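Local atomic coordinates of N-acetyl-beta-D glucosaminidase (Rhizomucor miehei CAU432, PDB entry 4ZM6), a protein that probably hydrolyses beta-linked N-acetylglucosamine and, in a separate region that binds acetyl-CoA, acetylates glucosamine. Residues 440-445 and 466-471; 450-455 and 459-464; 723-728 and 734-739; 651-656 and 739-744. All blocks are in the same frame, centred on the assembly; numbering follows the deposited sequence.

Contact 1: residues 440-445 and 466-471; sequences QKIQEA and QQAQKL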
# COMPACT_ATOMS: atom_id res chain seq x y z
N GLN A 440 48.27 -25.92 14.75
CA GLN A 440 49.29 -25.39 15.67
C GLN A 440 49.38 -23.86 15.68
O GLN A 440 49.60 -23.26 16.72
CB GLN A 440 50.66 -26.01 15.36
CG GLN A 440 51.76 -25.60 16.33
CD GLN A 440 53.00 -26.49 16.27
OE1 GLN A 440 53.98 -26.24 16.98
NE2 GLN A 440 52.96 -27.53 15.44
N LYS A 441 49.20 -23.25 14.51
CA LYS A 441 49.25 -21.79 14.40
C LYS A 441 48.03 -21.18 15.08
O LYS A 441 48.12 -20.14 15.75
CB LYS A 441 49.32 -21.35 12.93
CG LYS A 441 50.19 -22.23 12.05
CD LYS A 441 50.75 -21.50 10.84
CE LYS A 441 52.11 -20.89 11.13
NZ LYS A 441 52.83 -20.55 9.87
N ILE A 442 46.88 -21.84 14.92
CA ILE A 442 45.61 -21.37 15.46
C ILE A 442 45.60 -21.37 16.99
O ILE A 442 45.08 -20.44 17.61
CB ILE A 442 44.44 -22.21 14.92
CG1 ILE A 442 44.33 -22.05 13.39
CG2 ILE A 442 43.12 -21.81 15.57
CD1 ILE A 442 43.64 -23.20 12.71
N GLN A 443 46.18 -22.40 17.60
CA GLN A 443 46.19 -22.53 19.06
C GLN A 443 47.19 -21.54 19.67
O GLN A 443 46.97 -21.01 20.75
CB GLN A 443 46.55 -23.95 19.53
CG GLN A 443 46.42 -25.05 18.48
CD GLN A 443 46.57 -26.46 19.03
OE1 GLN A 443 46.67 -27.43 18.27
NE2 GLN A 443 46.60 -26.59 20.36
N GLU A 444 48.30 -21.32 18.96
CA GLU A 444 49.38 -20.47 19.46
C GLU A 444 49.05 -18.98 19.36
O GLU A 444 49.43 -18.20 20.24
CB GLU A 444 50.69 -20.78 18.73
CG GLU A 444 51.37 -22.05 19.22
CD GLU A 444 52.51 -22.52 18.34
OE1 GLU A 444 52.87 -23.71 18.42
OE2 GLU A 444 53.06 -21.70 17.56
N ALA A 445 48.35 -18.58 18.30
CA ALA A 445 48.00 -17.17 18.11
C ALA A 445 47.11 -16.66 19.24
O ALA A 445 46.35 -17.42 19.84
CB ALA A 445 47.30 -16.97 16.77
N GLN A 466 35.19 -24.21 11.27
CA GLN A 466 34.81 -25.19 12.29
C GLN A 466 36.02 -25.69 13.06
O GLN A 466 35.95 -25.92 14.27
CB GLN A 466 34.11 -26.39 11.66
CG GLN A 466 32.67 -26.14 11.27
CD GLN A 466 32.08 -27.28 10.45
OE1 GLN A 466 32.79 -27.98 9.72
NE2 GLN A 466 30.77 -27.46 10.56
N GLN A 467 37.12 -25.89 12.34
CA GLN A 467 38.38 -26.30 12.95
C GLN A 467 38.85 -25.22 13.92
O GLN A 467 39.06 -25.50 15.10
CB GLN A 467 39.45 -26.55 11.87
CG GLN A 467 40.77 -27.11 12.39
CD GLN A 467 41.86 -27.21 11.33
OE1 GLN A 467 43.01 -27.55 11.64
NE2 GLN A 467 41.51 -26.91 10.08
N ALA A 468 38.98 -24.00 13.42
CA ALA A 468 39.47 -22.87 14.22
C ALA A 468 38.58 -22.57 15.42
O ALA A 468 39.07 -22.16 16.47
CB ALA A 468 39.61 -21.64 13.35
N GLN A 469 37.28 -22.77 15.27
CA GLN A 469 36.33 -22.63 16.37
C GLN A 469 36.71 -23.51 17.56
O GLN A 469 36.58 -23.09 18.71
CB GLN A 469 34.90 -22.94 15.87
CG GLN A 469 33.87 -23.32 16.94
CD GLN A 469 33.49 -22.19 17.88
OE1 GLN A 469 32.72 -22.40 18.81
NE2 GLN A 469 34.02 -21.00 17.65
N LYS A 470 37.19 -24.72 17.29
CA LYS A 470 37.59 -25.66 18.34
C LYS A 470 38.89 -25.25 19.02
O LYS A 470 39.06 -25.51 20.21
CB LYS A 470 37.74 -27.08 17.78
CG LYS A 470 36.42 -27.75 17.42
CD LYS A 470 36.66 -29.13 16.82
CE LYS A 470 35.43 -30.03 16.97
NZ LYS A 470 34.22 -29.47 16.30
N LEU A 471 39.79 -24.63 18.27
CA LEU A 471 41.16 -24.38 18.74
C LEU A 471 41.50 -22.93 19.14
O LEU A 471 42.29 -22.72 20.06
CB LEU A 471 42.15 -24.84 17.67
CG LEU A 471 42.09 -26.32 17.29
CD1 LEU A 471 43.16 -26.64 16.26
CD2 LEU A 471 42.23 -27.21 18.51

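Contact 2: residues 450-455 and 459-464; sequences IGTANA and PFQVRM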
# COMPACT_ATOMS: atom_id res chain seq x y z
N ILE A 450 39.41 -14.97 10.50
CA ILE A 450 39.21 -15.75 9.29
C ILE A 450 38.34 -14.98 8.30
O ILE A 450 37.33 -14.40 8.68
CB ILE A 450 38.61 -17.13 9.59
CG1 ILE A 450 39.55 -17.88 10.55
CG2 ILE A 450 38.44 -17.93 8.31
CD1 ILE A 450 39.11 -19.28 10.91
N GLY A 451 38.78 -14.96 7.05
CA GLY A 451 38.07 -14.30 5.97
C GLY A 451 37.38 -15.35 5.13
O GLY A 451 38.04 -16.13 4.43
N THR A 452 36.06 -15.39 5.21
CA THR A 452 35.28 -16.27 4.33
C THR A 452 34.73 -15.46 3.16
O THR A 452 34.47 -14.27 3.28
CB THR A 452 34.12 -16.95 5.08
OG1 THR A 452 33.11 -15.99 5.40
CG2 THR A 452 34.63 -17.64 6.34
N ALA A 453 34.60 -16.14 2.03
CA ALA A 453 33.99 -15.58 0.84
C ALA A 453 33.09 -16.67 0.28
O ALA A 453 33.56 -17.61 -0.36
CB ALA A 453 35.07 -15.20 -0.16
N ASN A 454 31.79 -16.55 0.57
CA ASN A 454 30.79 -17.55 0.19
C ASN A 454 31.17 -18.97 0.64
O ASN A 454 31.16 -19.91 -0.16
CB ASN A 454 30.49 -17.50 -1.31
CG ASN A 454 29.69 -16.26 -1.71
OD1 ASN A 454 29.17 -15.54 -0.86
ND2 ASN A 454 29.58 -16.02 -3.01
N ALA A 455 31.50 -19.11 1.92
CA ALA A 455 31.75 -20.42 2.52
C ALA A 455 30.58 -21.37 2.26
O ALA A 455 30.78 -22.53 1.91
CB ALA A 455 32.00 -20.28 4.02
N PRO A 459 32.94 -25.67 0.66
CA PRO A 459 33.15 -26.49 1.86
C PRO A 459 34.48 -26.35 2.61
O PRO A 459 34.50 -26.47 3.84
CB PRO A 459 33.01 -27.91 1.32
CG PRO A 459 32.02 -27.78 0.22
CD PRO A 459 32.18 -26.40 -0.37
N PHE A 460 35.59 -26.13 1.90
CA PHE A 460 36.90 -26.04 2.58
C PHE A 460 36.93 -24.90 3.60
O PHE A 460 37.59 -25.01 4.64
CB PHE A 460 38.07 -25.96 1.58
CG PHE A 460 38.24 -24.62 0.92
CD1 PHE A 460 37.58 -24.32 -0.27
CD2 PHE A 460 39.10 -23.67 1.46
CE1 PHE A 460 37.75 -23.09 -0.90
CE2 PHE A 460 39.27 -22.44 0.84
CZ PHE A 460 38.60 -22.15 -0.35
N GLN A 461 36.18 -23.83 3.32
CA GLN A 461 36.06 -22.69 4.22
C GLN A 461 35.27 -23.04 5.48
O GLN A 461 35.63 -22.61 6.57
CB GLN A 461 35.37 -21.52 3.51
CG GLN A 461 36.10 -21.00 2.28
CD GLN A 461 35.37 -19.83 1.66
OE1 GLN A 461 34.84 -18.97 2.37
NE2 GLN A 461 35.32 -19.78 0.33
N VAL A 462 34.21 -23.82 5.32
CA VAL A 462 33.40 -24.23 6.46
C VAL A 462 34.22 -25.08 7.42
O VAL A 462 34.12 -24.91 8.63
CB VAL A 462 32.13 -24.99 6.04
CG1 VAL A 462 31.39 -25.54 7.26
CG2 VAL A 462 31.21 -24.08 5.23
N ARG A 463 35.04 -25.98 6.87
CA ARG A 463 35.90 -26.85 7.68
C ARG A 463 36.96 -26.02 8.42
O ARG A 463 37.18 -26.21 9.62
CB ARG A 463 36.58 -27.91 6.81
CG ARG A 463 35.61 -28.90 6.17
CD ARG A 463 36.35 -30.02 5.45
NE ARG A 463 35.58 -30.51 4.30
CZ ARG A 463 35.82 -30.21 3.02
NH1 ARG A 463 36.84 -29.45 2.66
NH2 ARG A 463 35.02 -30.72 2.08
N MET A 464 37.60 -25.11 7.69
CA MET A 464 38.57 -24.18 8.28
C MET A 464 37.99 -23.44 9.49
O MET A 464 38.63 -23.37 10.53
CB MET A 464 39.02 -23.15 7.24
CG MET A 464 40.19 -22.28 7.68
SD MET A 464 41.72 -23.21 7.87
CE MET A 464 41.70 -23.56 9.62

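Contact 3: residues 723-728 and 734-739; sequences ELYAFQ and HWLSTY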
# COMPACT_ATOMS: atom_id res chain seq x y z
N GLU A 723 -9.49 42.02 -12.20
CA GLU A 723 -8.47 43.02 -12.49
C GLU A 723 -7.18 42.75 -11.73
O GLU A 723 -6.10 43.02 -12.23
CB GLU A 723 -8.98 44.42 -12.14
CG GLU A 723 -10.26 44.82 -12.85
CD GLU A 723 -10.66 46.24 -12.52
OE1 GLU A 723 -9.88 47.15 -12.84
OE2 GLU A 723 -11.75 46.44 -11.94
N LEU A 724 -7.31 42.23 -10.51
CA LEU A 724 -6.16 41.85 -9.70
C LEU A 724 -5.52 40.58 -10.24
O LEU A 724 -4.30 40.47 -10.29
CB LEU A 724 -6.59 41.66 -8.24
CG LEU A 724 -5.50 41.30 -7.22
CD1 LEU A 724 -4.29 42.21 -7.34
CD2 LEU A 724 -6.07 41.35 -5.81
N TYR A 725 -6.35 39.61 -10.64
CA TYR A 725 -5.83 38.38 -11.25
C TYR A 725 -5.16 38.68 -12.60
O TYR A 725 -4.06 38.19 -12.87
CB TYR A 725 -6.94 37.33 -11.42
CG TYR A 725 -7.53 36.77 -10.13
CD1 TYR A 725 -6.99 37.07 -8.88
CD2 TYR A 725 -8.61 35.89 -10.17
CE1 TYR A 725 -7.53 36.54 -7.71
CE2 TYR A 725 -9.16 35.35 -9.01
CZ TYR A 725 -8.61 35.68 -7.79
OH TYR A 725 -9.16 35.16 -6.64
N ALA A 726 -5.80 39.49 -13.43
CA ALA A 726 -5.20 39.92 -14.70
C ALA A 726 -3.83 40.54 -14.49
O ALA A 726 -2.89 40.28 -15.24
CB ALA A 726 -6.11 40.91 -15.40
N PHE A 727 -3.72 41.37 -13.45
CA PHE A 727 -2.46 42.00 -13.08
C PHE A 727 -1.41 40.96 -12.74
O PHE A 727 -0.33 40.93 -13.34
CB PHE A 727 -2.67 42.93 -11.90
CG PHE A 727 -1.42 43.58 -11.40
CD1 PHE A 727 -0.91 44.70 -12.02
CD2 PHE A 727 -0.77 43.08 -10.28
CE1 PHE A 727 0.24 45.30 -11.55
CE2 PHE A 727 0.38 43.68 -9.80
CZ PHE A 727 0.89 44.79 -10.43
N GLN A 728 -1.73 40.08 -11.79
CA GLN A 728 -0.80 39.02 -11.37
C GLN A 728 -0.40 38.10 -12.53
O GLN A 728 0.77 37.72 -12.64
CB GLN A 728 -1.42 38.19 -10.23
CG GLN A 728 -1.61 38.96 -8.93
CD GLN A 728 -0.30 39.35 -8.29
OE1 GLN A 728 0.56 38.51 -8.05
NE2 GLN A 728 -0.13 40.64 -8.02
N HIS A 734 3.74 33.86 -10.66
CA HIS A 734 4.15 33.03 -9.54
C HIS A 734 3.45 33.37 -8.22
O HIS A 734 3.55 32.60 -7.27
CB HIS A 734 5.68 33.07 -9.36
CG HIS A 734 6.24 34.44 -9.12
ND1 HIS A 734 6.55 35.31 -10.14
CD2 HIS A 734 6.56 35.08 -7.97
CE1 HIS A 734 7.03 36.43 -9.63
NE2 HIS A 734 7.05 36.31 -8.31
N TRP A 735 2.75 34.50 -8.15
CA TRP A 735 1.97 34.86 -6.95
C TRP A 735 0.45 34.69 -7.08
O TRP A 735 -0.25 34.69 -6.07
CB TRP A 735 2.26 36.31 -6.53
CG TRP A 735 3.57 36.51 -5.88
CD1 TRP A 735 4.30 35.60 -5.18
CD2 TRP A 735 4.31 37.74 -5.83
NE1 TRP A 735 5.46 36.17 -4.71
CE2 TRP A 735 5.49 37.49 -5.09
CE3 TRP A 735 4.08 39.02 -6.34
CZ2 TRP A 735 6.44 38.48 -4.85
CZ3 TRP A 735 5.04 40.01 -6.10
CH2 TRP A 735 6.20 39.73 -5.36
N LEU A 736 -0.06 34.55 -8.30
CA LEU A 736 -1.50 34.44 -8.53
C LEU A 736 -2.19 33.53 -7.51
O LEU A 736 -3.20 33.92 -6.92
CB LEU A 736 -1.78 33.94 -9.95
CG LEU A 736 -3.24 33.77 -10.36
CD1 LEU A 736 -4.09 34.97 -9.98
CD2 LEU A 736 -3.33 33.51 -11.86
N SER A 737 -1.64 32.34 -7.28
CA SER A 737 -2.26 31.37 -6.37
C SER A 737 -2.37 31.86 -4.92
O SER A 737 -3.26 31.43 -4.19
CB SER A 737 -1.49 30.05 -6.40
OG SER A 737 -0.31 30.14 -5.62
N THR A 738 -1.46 32.73 -4.50
CA THR A 738 -1.50 33.28 -3.15
C THR A 738 -2.64 34.29 -2.99
O THR A 738 -3.34 34.30 -1.98
CB THR A 738 -0.17 33.96 -2.79
OG1 THR A 738 0.88 33.00 -2.91
CG2 THR A 738 -0.19 34.50 -1.37
N TYR A 739 -2.81 35.14 -4.00
CA TYR A 739 -3.94 36.06 -4.04
C TYR A 739 -5.24 35.27 -4.12
O TYR A 739 -6.19 35.57 -3.39
CB TYR A 739 -3.80 37.02 -5.24
CG TYR A 739 -2.83 38.17 -5.01
CD1 TYR A 739 -1.47 38.04 -5.28
CD2 TYR A 739 -3.28 39.40 -4.54
CE1 TYR A 739 -0.59 39.10 -5.07
CE2 TYR A 739 -2.42 40.46 -4.33
CZ TYR A 739 -1.08 40.31 -4.60
OH TYR A 739 -0.24 41.39 -4.39

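Contact 4: residues 651-656 and 739-744; sequences STYPRF and YQHHVE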
# COMPACT_ATOMS: atom_id res chain seq x y z
N SER A 651 9.19 25.92 2.93
CA SER A 651 8.01 25.99 2.08
C SER A 651 7.66 27.43 1.72
O SER A 651 8.20 28.38 2.29
CB SER A 651 6.82 25.30 2.75
OG SER A 651 6.81 25.51 4.16
N THR A 652 6.77 27.58 0.76
CA THR A 652 6.24 28.88 0.37
C THR A 652 5.01 29.20 1.25
O THR A 652 5.11 30.02 2.17
CB THR A 652 5.88 28.91 -1.12
OG1 THR A 652 5.11 27.75 -1.44
CG2 THR A 652 7.13 28.90 -1.98
N TYR A 653 3.88 28.55 0.97
CA TYR A 653 2.64 28.77 1.72
C TYR A 653 1.83 27.48 1.86
O TYR A 653 1.50 26.86 0.86
CB TYR A 653 1.78 29.83 1.02
CG TYR A 653 0.81 30.55 1.94
CD1 TYR A 653 -0.37 29.94 2.35
CD2 TYR A 653 1.10 31.82 2.43
CE1 TYR A 653 -1.25 30.58 3.21
CE2 TYR A 653 0.23 32.47 3.28
CZ TYR A 653 -0.94 31.86 3.67
OH TYR A 653 -1.81 32.50 4.52
N PRO A 654 1.50 27.07 3.10
CA PRO A 654 1.90 27.61 4.41
C PRO A 654 3.36 27.29 4.72
O PRO A 654 4.03 26.62 3.94
CB PRO A 654 0.98 26.88 5.40
CG PRO A 654 0.57 25.63 4.71
CD PRO A 654 0.52 25.97 3.24
N ARG A 655 3.84 27.76 5.87
CA ARG A 655 5.28 27.77 6.12
C ARG A 655 5.67 28.04 7.56
O ARG A 655 5.13 28.93 8.19
CB ARG A 655 5.90 28.86 5.24
CG ARG A 655 7.31 29.28 5.62
CD ARG A 655 7.61 30.72 5.25
NE ARG A 655 7.04 31.09 3.96
CZ ARG A 655 7.09 32.32 3.45
NH1 ARG A 655 7.70 33.30 4.11
NH2 ARG A 655 6.52 32.56 2.28
N PHE A 656 6.64 27.26 8.04
CA PHE A 656 7.40 27.62 9.25
C PHE A 656 8.60 28.47 8.85
O PHE A 656 8.82 29.54 9.42
CB PHE A 656 7.90 26.38 9.96
CG PHE A 656 6.82 25.44 10.41
CD1 PHE A 656 6.05 25.74 11.52
CD2 PHE A 656 6.60 24.24 9.75
CE1 PHE A 656 5.07 24.86 11.95
CE2 PHE A 656 5.62 23.36 10.17
CZ PHE A 656 4.85 23.67 11.28
N TYR A 739 -2.81 35.14 -4.00
CA TYR A 739 -3.94 36.06 -4.04
C TYR A 739 -5.24 35.27 -4.12
O TYR A 739 -6.19 35.57 -3.39
CB TYR A 739 -3.80 37.02 -5.24
CG TYR A 739 -2.83 38.17 -5.01
CD1 TYR A 739 -1.47 38.04 -5.28
CD2 TYR A 739 -3.28 39.40 -4.54
CE1 TYR A 739 -0.59 39.10 -5.07
CE2 TYR A 739 -2.42 40.46 -4.33
CZ TYR A 739 -1.08 40.31 -4.60
OH TYR A 739 -0.24 41.39 -4.39
N GLN A 740 -5.28 34.26 -4.98
CA GLN A 740 -6.44 33.37 -5.11
C GLN A 740 -6.80 32.66 -3.80
O GLN A 740 -7.97 32.44 -3.50
CB GLN A 740 -6.21 32.33 -6.20
CG GLN A 740 -6.31 32.87 -7.61
CD GLN A 740 -6.00 31.83 -8.67
OE1 GLN A 740 -5.28 30.87 -8.41
NE2 GLN A 740 -6.54 32.01 -9.87
N HIS A 741 -5.78 32.29 -3.04
CA HIS A 741 -5.99 31.56 -1.79
C HIS A 741 -6.72 32.45 -0.78
O HIS A 741 -7.67 32.00 -0.12
CB HIS A 741 -4.65 31.06 -1.25
CG HIS A 741 -4.69 30.62 0.18
ND1 HIS A 741 -4.72 31.52 1.22
CD2 HIS A 741 -4.67 29.39 0.74
CE1 HIS A 741 -4.73 30.86 2.37
NE2 HIS A 741 -4.70 29.57 2.10
N HIS A 742 -6.28 33.70 -0.68
CA HIS A 742 -6.91 34.67 0.22
C HIS A 742 -8.34 35.00 -0.22
O HIS A 742 -9.25 35.07 0.61
CB HIS A 742 -6.07 35.95 0.30
CG HIS A 742 -4.64 35.72 0.67
ND1 HIS A 742 -4.24 34.72 1.52
CD2 HIS A 742 -3.51 36.38 0.31
CE1 HIS A 742 -2.93 34.76 1.67
NE2 HIS A 742 -2.46 35.76 0.95
N VAL A 743 -8.55 35.19 -1.52
CA VAL A 743 -9.88 35.46 -2.03
C VAL A 743 -10.85 34.34 -1.66
O VAL A 743 -12.01 34.62 -1.34
CB VAL A 743 -9.88 35.68 -3.56
CG1 VAL A 743 -11.29 35.59 -4.14
CG2 VAL A 743 -9.27 37.04 -3.88
N GLU A 744 -10.39 33.09 -1.67
CA GLU A 744 -11.23 31.96 -1.29
C GLU A 744 -11.72 32.11 0.15
O GLU A 744 -12.85 31.76 0.45
CB GLU A 744 -10.49 30.63 -1.46
CG GLU A 744 -11.36 29.39 -1.39
CD GLU A 744 -11.62 28.92 0.03
OE1 GLU A 744 -10.72 29.02 0.89
OE2 GLU A 744 -12.75 28.45 0.29

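Contact 1: residues 440-445 and 466-471
Ile-442 packs into the shallow groove formed by Ala-468 and Leu-471, and this is the tight part of the meeting between helices 439-444 and 459-471. The gamma-methyl branch does the touching. CG2 stands anti to the backbone N and reaches across the gap, ending 3.8 Å from CB of Leu-471. The same CG2 lies 4.0 Å from CA of Ala-468, close to the helix backbone, because alanine's single methyl does not hold it off. The side chains of Ile-442 and Leu-471 meet at about a right angle, so the branch of one rests on the root of the other. A beta-branched residue suits this place, since CG2 can face Ala-468 and Leu-471 while the CG1 branch runs to Met-464 of the same helix.

At the next residue the packing becomes looser and opens to solvent. Gln-443 lies at the solvent-exposed border, its chain extended beyond CG, and its OE1 comes no nearer than 4.1 Å to CD1 of Leu-471. Here the backbones are nearest, with CA of Gln-443 4.0 Å from O of Leu-471. A flexible polar chain fits a border that water can reach, and Leu-471, itself partly exposed, marks the change from apolar packing to solvent.

The segment axes approach to 9.3 Å, with their N-to-C directions 41° apart. Both helices lie against the sheet: Ile-442 also touches Leu-393 and Val-448 on strands 392-397 and 447-452, Ala-468 rests on Ile-450, and Lys-441 forms a salt bridge with Glu-427 of strand 426-431.

Contact 2: residues 450-455 and 459-464
Pro-459, where the chain leads into helix 459-471, brings its N within 4.0 Å of O of Ala-455, a loose approach across the short connection from strand 447-452. Gln-461 then makes the central contact. Its CG sits anti to its carbonyl carbon (chi1 -60°), and the extended chain places the amide beside the backbone of Ala-453. OE1 accepts from N of Ala-453 at 2.9 Å, with an N-H...O angle of 155°. NE2 donates to O of Ala-453, also at 2.9 Å; that oxygen lies close to the plane of the amide, while NE2 stands above the carbonyl plane of Ala-453. Next, Val-462 sets CG2 3.7 Å from O of Ala-455 and 4.1 Å from its CB. Last comes Met-464, whose backbone O lies 4.1 Å from CD1 of Ile-450.

Thr-452 OG1 and Ala-455 N are held by Asp-485. The contact joins strand 447-452 to the following helix in the beta-alpha-beta unit that strand 475-479 completes. Glutamine suits it because its amide can give and take at once: both the N-H and the C=O of Ala-453 are satisfied in a buried place, which fixes the amide's rotation and ties the residue just past the strand to the helix.

Contact 3: residues 723-728 and 734-739
The ring of Tyr-739 has Gln-728 over one face: CG stands 4.2 Å from the ring centroid, 26° off the normal, a CH-pi contact. From the same side Leu-724 comes in obliquely, its CD2 3.6 Å from CD2 of Tyr-739. In the ring's plane, at an edge, lies the backbone O of Trp-735. The indole of Trp-735 meets OE1 of Gln-728 at its edge, 3.9 Å from CE3, with amide and indole nearly coplanar, while NE2 of His-734 sits over the centre of one indole face. The ring of Tyr-725 is approached obliquely by Leu-736, whose CD1 is 3.7 Å from CD1 of Tyr-725.

Gln-728 is bent at chi2 (-66°), which folds the amide back against Tyr-739 with amide and ring planes 33° apart. The order strand 711-715, helices 721-731 and 736-745, strand 751-756 is consistent with the start of a GNAT fold in the C-terminal acetyltransferase region.

Leucines and ring carbons supply an apolar interface, yet Gln-728 brings both CG and its flat amide against Tyr-739, a polar group packed on a ring without bonding across the segments. The hydroxyl of Tyr-739 bonds to Ser-766 and O of Cys-799, so tyrosine serves helix and sheet alike.

Contact 4: residues 651-656 and 739-744
An aromatic cluster of Tyr-653, His-741 and His-742 joins a loop of one N-acetyltransferase region to a helix of the next. The edge of Tyr-653 points at the face of His-741, a T-shaped pair with centroids 4.9 Å apart and planes at 61°. The touching atom is CE1 of Tyr-653, which lies over the imidazole face, 3.6 Å from CE1 of His-741. With His-742 the roles are exchanged: its edge is turned toward the tyrosine face in an offset edge-to-face pair, centroids 5.8 Å apart and planes at 72°. OH of Tyr-653 comes near the plane of that imidazole, 3.8 Å from CE1 of His-742.

The loop 651-656 follows strand 646-649, an edge strand of the five-stranded sheet in the first GNAT region, while the histidines belong to helix 736-745 of the second. Their rings start from different sides of the helix; the first torsions differ, CG of His-741 anti to its backbone N (chi1 165°) and that of His-742 anti to its carbonyl carbon, which brings them together on Tyr-653.

Tyrosine suits the place because its ring packs while its hydroxyl bonds to Asp-781 and N of Ser-780, both in the 711-858 region, reinforcing the same junction. A cis peptide before Pro-654 shapes the turn. Within the loop, OG of Ser-651 donates to O of Pro-654, and Arg-655 grips O of Thr-652 side-on with NE and NH2. NH1 of Arg-655 adds a second tie to the 711-858 region, a salt bridge with Asp-834.

In the fold
The four contacts form two pairs on opposite sides of the chain's centre. Contacts 1 and 2 have centres 14 Å apart and share helix 459-471; contact 2 is nested along the chain inside contact 1, and the two meet where Ala-468 packs on Ile-450 and Ile-442 on Met-464. Contacts 3 and 4, later in sequence, have centres 12 Å apart, share Tyr-739 and helix 736-745, and touch through Tyr-725; contact 3 is nested inside the loop closed by contact 4. The first pair packs helices on the six-stranded mixed sheet. Far from it, with the centres of contacts 1 and 3 about 80 Å apart, contact 3 builds the second acetyltransferase region and contact 4 joins it to the first.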